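Local coordinates for nadph-flavin oxidoreductase (PDB 1BKJ), which catalyses the NADPH-dependent reduction of FMN to FMNH2, which it supplies to luciferase for bioluminescence, at the interface of chains A and B. Numbering follows the deposited sequence. Chains: chain A/B, Nadph-flavin oxidoreductase.

Contact 1 and contact 2 are two patches of the same two-fold interface, and the centres of their C-alpha atoms lie about 22 Å apart. They share no residue. Contact 1 sets the FMN-binding segment of chain A, with helix 186-199, which supplies A:Tyr192, against the end of helix 24-35, the 3-10 helix 40-42 and B:Gln44 of chain B. Contact 2 centres on helix 98-121 of chain B, which meets the same helix of chain A, helix 228-234, the 3-10 helix 130-135 and the A:Arg225 loop. Each patch recurs with the chains exchanged, so the homodimer is held at the cofactor sites, whose pocket includes B:Met42, and along its long helices.

Contact 1: the interface of chains A and B. Residues chain A 167-170, 175, 192; chain B 35, 42, 44.
The tight part of this patch is centred on B:Gln44, whose terminal amide spans two groups of chain A. Its CG is anti to the carbonyl carbon (chi1 -59°) and the chain then runs extended, so the amide arrives tip to tip with A:Tyr192 and crosses A:Leu170 obliquely. B:Gln44 OE1 accepts A:Leu170 N at 3.0 Å, in the carbonyl plane and on a lone pair, with a nearly straight 175° at the hydrogen. B:Gln44 NE2 donates to the phenol A:Tyr192 OH at 3.2 Å, a more bent bond, with ring and amide planes 70° apart. A:Tyr192 OH in turn donates to the carbonyl A:Pro168 O at 2.8 Å, so the phenol relays the amide to the chain A backbone and should fix its flip. B:Met42, bent at chi2, lays its CE 3.4 Å from A:Pro168 O. A:Arg169 turns at chi2; its NH1 caps the A:Lys167 carbonyl O at 3.0 Å, while NE makes a weak bond to B:Leu35 O. Looser are the thin outer contacts, held by carbon atoms without a listed hydrogen bond across: A:Val175 CG2 lies 4.0 Å from B:Leu35 CD2, and A:Lys167 CD lies 3.8 Å from B:Met42 CE, both tip to tip. A:Lys167, A:Pro168 and A:Arg169 bind FMN, so the contact probably helps chain B hold this cofactor-binding segment of chain A in shape.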
loop_
_atom_site.group_PDB
_atom_site.type_symbol
_atom_site.label_atom_id
_atom_site.label_comp_id
_atom_site.label_asym_id
_atom_site.label_seq_id
_atom_site.Cartn_x
_atom_site.Cartn_y
_atom_site.Cartn_z
ATOM N N LYS A 167 5.015 -5.723 -18.678
ATOM C CA LYS A 167 5.029 -7.095 -18.161
ATOM C C LYS A 167 3.615 -7.626 -17.906
ATOM O O LYS A 167 2.823 -6.974 -17.241
ATOM C CB LYS A 167 5.818 -7.142 -16.857
ATOM C CG LYS A 167 7.010 -8.038 -16.883
ATOM C CD LYS A 167 7.483 -8.408 -15.490
ATOM C CE LYS A 167 8.925 -7.992 -15.233
ATOM N NZ LYS A 167 9.457 -8.642 -13.992
ATOM N N PRO A 168 3.262 -8.806 -18.487
ATOM C CA PRO A 168 1.910 -9.357 -18.252
ATOM C C PRO A 168 1.727 -9.886 -16.826
ATOM O O PRO A 168 2.692 -10.292 -16.182
ATOM C CB PRO A 168 1.811 -10.477 -19.309
ATOM C CG PRO A 168 3.247 -10.889 -19.530
ATOM C CD PRO A 168 3.990 -9.585 -19.514
ATOM N N ARG A 169 0.510 -9.770 -16.306
ATOM C CA ARG A 169 0.188 -10.242 -14.953
ATOM C C ARG A 169 -0.738 -11.422 -15.059
ATOM O O ARG A 169 -1.219 -11.734 -16.155
ATOM C CB ARG A 169 -0.553 -9.157 -14.152
ATOM C CG ARG A 169 0.316 -8.289 -13.265
ATOM C CD ARG A 169 1.117 -7.299 -14.057
ATOM N NE ARG A 169 1.678 -6.249 -13.213
ATOM C CZ ARG A 169 2.816 -5.611 -13.464
ATOM N NH1 ARG A 169 3.536 -5.909 -14.530
ATOM N NH2 ARG A 169 3.238 -4.667 -12.646
ATOM N N LEU A 170 -0.989 -12.077 -13.921
ATOM C CA LEU A 170 -1.920 -13.206 -13.851
ATOM C C LEU A 170 -3.279 -12.678 -14.346
ATOM O O LEU A 170 -3.550 -11.476 -14.213
ATOM C CB LEU A 170 -2.060 -13.699 -12.407
ATOM C CG LEU A 170 -0.994 -14.632 -11.839
ATOM C CD1 LEU A 170 -1.121 -14.656 -10.331
ATOM C CD2 LEU A 170 -1.127 -16.025 -12.419
ATOM N N VAL A 175 -6.953 -13.885 -10.030
ATOM C CA VAL A 175 -6.830 -12.924 -8.920
ATOM C C VAL A 175 -8.169 -12.510 -8.287
ATOM O O VAL A 175 -8.234 -12.344 -7.064
ATOM C CB VAL A 175 -5.979 -11.674 -9.364
ATOM C CG1 VAL A 175 -5.837 -10.633 -8.235
ATOM C CG2 VAL A 175 -4.585 -12.130 -9.808
ATOM N N TYR A 192 0.122 -19.039 -17.962
ATOM C CA TYR A 192 0.820 -17.820 -17.557
ATOM C C TYR A 192 2.339 -17.998 -17.699
ATOM O O TYR A 192 3.031 -17.069 -18.128
ATOM C CB TYR A 192 0.444 -17.399 -16.124
ATOM C CG TYR A 192 1.079 -16.093 -15.695
ATOM C CD1 TYR A 192 0.917 -14.916 -16.460
ATOM C CD2 TYR A 192 1.907 -16.038 -14.564
ATOM C CE1 TYR A 192 1.591 -13.713 -16.103
ATOM C CE2 TYR A 192 2.566 -14.845 -14.197
ATOM C CZ TYR A 192 2.412 -13.693 -14.966
ATOM O OH TYR A 192 3.099 -12.548 -14.612
ATOM N N LEU B 35 -4.354 -4.588 -11.536
ATOM C CA LEU B 35 -3.341 -5.562 -11.951
ATOM C C LEU B 35 -2.066 -4.926 -12.519
ATOM O O LEU B 35 -0.985 -5.481 -12.350
ATOM C CB LEU B 35 -3.924 -6.561 -12.957
ATOM C CG LEU B 35 -5.043 -7.481 -12.463
ATOM C CD1 LEU B 35 -5.617 -8.238 -13.639
ATOM C CD2 LEU B 35 -4.531 -8.436 -11.415
ATOM N N MET B 42 7.752 -9.771 -8.283
ATOM C CA MET B 42 6.745 -10.311 -9.208
ATOM C C MET B 42 5.983 -11.509 -8.557
ATOM O O MET B 42 5.418 -12.372 -9.245
ATOM C CB MET B 42 7.400 -10.647 -10.581
ATOM C CG MET B 42 6.460 -10.759 -11.775
ATOM S SD MET B 42 5.383 -9.360 -11.892
ATOM C CE MET B 42 4.592 -9.654 -13.442
ATOM N N GLN B 44 3.114 -11.451 -6.884
ATOM C CA GLN B 44 1.661 -11.322 -7.081
ATOM C C GLN B 44 0.891 -12.007 -5.956
ATOM O O GLN B 44 0.306 -13.070 -6.129
ATOM C CB GLN B 44 1.260 -11.821 -8.473
ATOM C CG GLN B 44 1.960 -11.059 -9.571
ATOM C CD GLN B 44 1.617 -11.574 -10.933
ATOM O OE1 GLN B 44 0.550 -11.299 -11.454
ATOM N NE2 GLN B 44 2.521 -12.336 -11.520
#

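Contact 2: the interface of chains A and B. Residues chain A 101, 105, 133, 152, 225, 228, 232; chain B 98-99, 102-103, 106.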
loop_
_atom_site.group_PDB
_atom_site.type_symbol
_atom_site.label_atom_id
_atom_site.label_comp_id
_atom_site.label_asym_id
_atom_site.label_seq_id
_atom_site.Cartn_x
_atom_site.Cartn_y
_atom_site.Cartn_z
ATOM N N THR A 101 1.416 -1.613 12.535
ATOM C CA THR A 101 2.439 -1.901 11.529
ATOM C C THR A 101 1.717 -2.241 10.207
ATOM O O THR A 101 2.184 -1.843 9.136
ATOM C CB THR A 101 3.415 -3.026 12.014
ATOM O OG1 THR A 101 4.232 -2.501 13.070
ATOM C CG2 THR A 101 4.329 -3.533 10.889
ATOM N N ALA A 105 2.178 -0.166 6.730
ATOM C CA ALA A 105 2.518 -0.802 5.454
ATOM C C ALA A 105 1.488 -0.548 4.342
ATOM O O ALA A 105 1.864 -0.220 3.214
ATOM C CB ALA A 105 2.735 -2.289 5.656
ATOM N N ARG A 133 15.309 -3.462 2.799
ATOM C CA ARG A 133 14.909 -4.283 3.963
ATOM C C ARG A 133 15.885 -5.407 4.325
ATOM O O ARG A 133 15.939 -5.836 5.483
ATOM C CB ARG A 133 13.485 -4.842 3.805
ATOM C CG ARG A 133 12.392 -3.777 3.923
ATOM C CD ARG A 133 11.009 -4.374 4.238
ATOM N NE ARG A 133 10.597 -5.410 3.299
ATOM C CZ ARG A 133 10.053 -5.200 2.103
ATOM N NH1 ARG A 133 9.829 -3.972 1.645
ATOM N NH2 ARG A 133 9.766 -6.238 1.334
ATOM N N LEU A 152 10.557 0.873 5.198
ATOM C CA LEU A 152 9.793 -0.093 4.427
ATOM C C LEU A 152 10.345 -0.282 3.023
ATOM O O LEU A 152 10.613 -1.403 2.615
ATOM C CB LEU A 152 8.319 0.281 4.374
ATOM C CG LEU A 152 7.490 0.067 5.639
ATOM C CD1 LEU A 152 6.074 0.414 5.298
ATOM C CD2 LEU A 152 7.566 -1.380 6.156
ATOM N N ARG A 225 14.124 -13.181 4.493
ATOM C CA ARG A 225 14.619 -12.125 5.394
ATOM C C ARG A 225 14.220 -12.331 6.879
ATOM O O ARG A 225 13.438 -11.559 7.432
ATOM C CB ARG A 225 14.157 -10.754 4.864
ATOM C CG ARG A 225 14.687 -10.450 3.466
ATOM C CD ARG A 225 14.241 -9.105 2.918
ATOM N NE ARG A 225 14.733 -8.927 1.553
ATOM C CZ ARG A 225 14.193 -8.140 0.625
ATOM N NH1 ARG A 225 13.114 -7.414 0.888
ATOM N NH2 ARG A 225 14.721 -8.110 -0.591
ATOM N N ILE A 228 13.764 -9.485 9.890
ATOM C CA ILE A 228 12.706 -8.473 9.840
ATOM C C ILE A 228 11.865 -8.278 11.108
ATOM O O ILE A 228 11.674 -7.119 11.511
ATOM C CB ILE A 228 11.861 -8.605 8.505
ATOM C CG1 ILE A 228 12.697 -8.102 7.319
ATOM C CG2 ILE A 228 10.490 -7.871 8.571
ATOM C CD1 ILE A 228 13.079 -6.621 7.363
ATOM N N LEU A 232 11.841 -4.909 13.474
ATOM C CA LEU A 232 10.633 -4.163 13.824
ATOM C C LEU A 232 10.509 -4.046 15.344
ATOM O O LEU A 232 10.310 -2.945 15.850
ATOM C CB LEU A 232 9.385 -4.820 13.218
ATOM C CG LEU A 232 9.167 -4.719 11.693
ATOM C CD1 LEU A 232 7.946 -5.526 11.284
ATOM C CD2 LEU A 232 9.017 -3.262 11.238
ATOM N N THR B 98 7.437 -12.749 8.738
ATOM C CA THR B 98 6.823 -11.406 8.825
ATOM C C THR B 98 7.043 -10.547 7.572
ATOM O O THR B 98 6.144 -9.810 7.148
ATOM C CB THR B 98 7.278 -10.676 10.115
ATOM O OG1 THR B 98 6.837 -11.440 11.243
ATOM C CG2 THR B 98 6.671 -9.258 10.233
ATOM N N GLU B 99 8.203 -10.736 6.939
ATOM C CA GLU B 99 8.571 -10.052 5.695
ATOM C C GLU B 99 7.491 -10.260 4.637
ATOM O O GLU B 99 7.095 -9.310 3.958
ATOM C CB GLU B 99 9.930 -10.578 5.182
ATOM C CG GLU B 99 10.260 -10.333 3.693
ATOM C CD GLU B 99 10.598 -8.884 3.362
ATOM O OE1 GLU B 99 10.600 -8.010 4.252
ATOM O OE2 GLU B 99 10.907 -8.619 2.190
ATOM N N LEU B 102 4.447 -8.129 5.335
ATOM C CA LEU B 102 4.739 -6.732 4.995
ATOM C C LEU B 102 4.605 -6.522 3.494
ATOM O O LEU B 102 4.054 -5.514 3.083
ATOM C CB LEU B 102 6.146 -6.312 5.428
ATOM C CG LEU B 102 6.471 -6.121 6.910
ATOM C CD1 LEU B 102 7.922 -5.657 7.000
ATOM C CD2 LEU B 102 5.523 -5.114 7.573
ATOM N N ILE B 103 5.061 -7.497 2.694
ATOM C CA ILE B 103 4.960 -7.464 1.214
ATOM C C ILE B 103 3.482 -7.502 0.826
ATOM O O ILE B 103 3.048 -6.744 -0.032
ATOM C CB ILE B 103 5.706 -8.670 0.547
ATOM C CG1 ILE B 103 7.213 -8.436 0.582
ATOM C CG2 ILE B 103 5.230 -8.917 -0.897
ATOM C CD1 ILE B 103 8.037 -9.634 0.140
ATOM N N VAL B 106 1.869 -3.992 1.790
ATOM C CA VAL B 106 2.354 -2.923 0.905
ATOM C C VAL B 106 1.774 -3.097 -0.501
ATOM O O VAL B 106 1.181 -2.162 -1.020
ATOM C CB VAL B 106 3.930 -2.862 0.836
ATOM C CG1 VAL B 106 4.406 -1.941 -0.298
ATOM C CG2 VAL B 106 4.501 -2.353 2.157
HETATM O O HOH W 1 10.603 -12.184 8.042
#
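The chain B residues lie on helix 98-121 with helical backbone torsions, whereas A:Arg225 stands in a loop with a left-handed backbone. B:Glu99 carries the polar contact: CG is anti to the backbone N (chi1 161°) and the chain bends at chi2, turning the carboxylate toward two arginines. A:Arg133, bent at chi3, grips it side-on. A:Arg133 NE meets the syn lone pair of B:Glu99 OE1 at 2.8 Å. A:Arg133 NH2 reaches B:Glu99 OE2 at 2.8 Å from above the carboxylate plane; guanidinium and carboxylate planes stand 37° apart. A:Arg133 NH1 donates to the carbonyl A:Leu152 O at 2.9 Å, with that oxygen in the guanidinium plane, which helps fix the group's rotation. A:Arg225, extended from CG to NE, brings its NH1 to B:Glu99 OE2 at 2.8 Å, again above the carboxylate plane and more bent at the hydrogen. B:Glu99 OE2 thus accepts from both arginines, and the paired positive charges would favour an ionised carboxylate. Water 1 joins B:Glu99 N to A:Arg225 O. Beside this cluster B:Leu102, CG anti to the carbonyl carbon, splits its methyls: B:Leu102 CD1 packs on A:Ile228 CG2 at 3.7 Å and CD2 on A:Thr101 CG2 at 3.9 Å. Further along, A:Ala105 CB meets B:Val106 CG2 at 3.9 Å. The salt bridges tie helix 98-121 of chain B to the 130-135 turn and A:Arg225 loop, while leucine and valine packing joins the two long helices, helping hold the homodimer together.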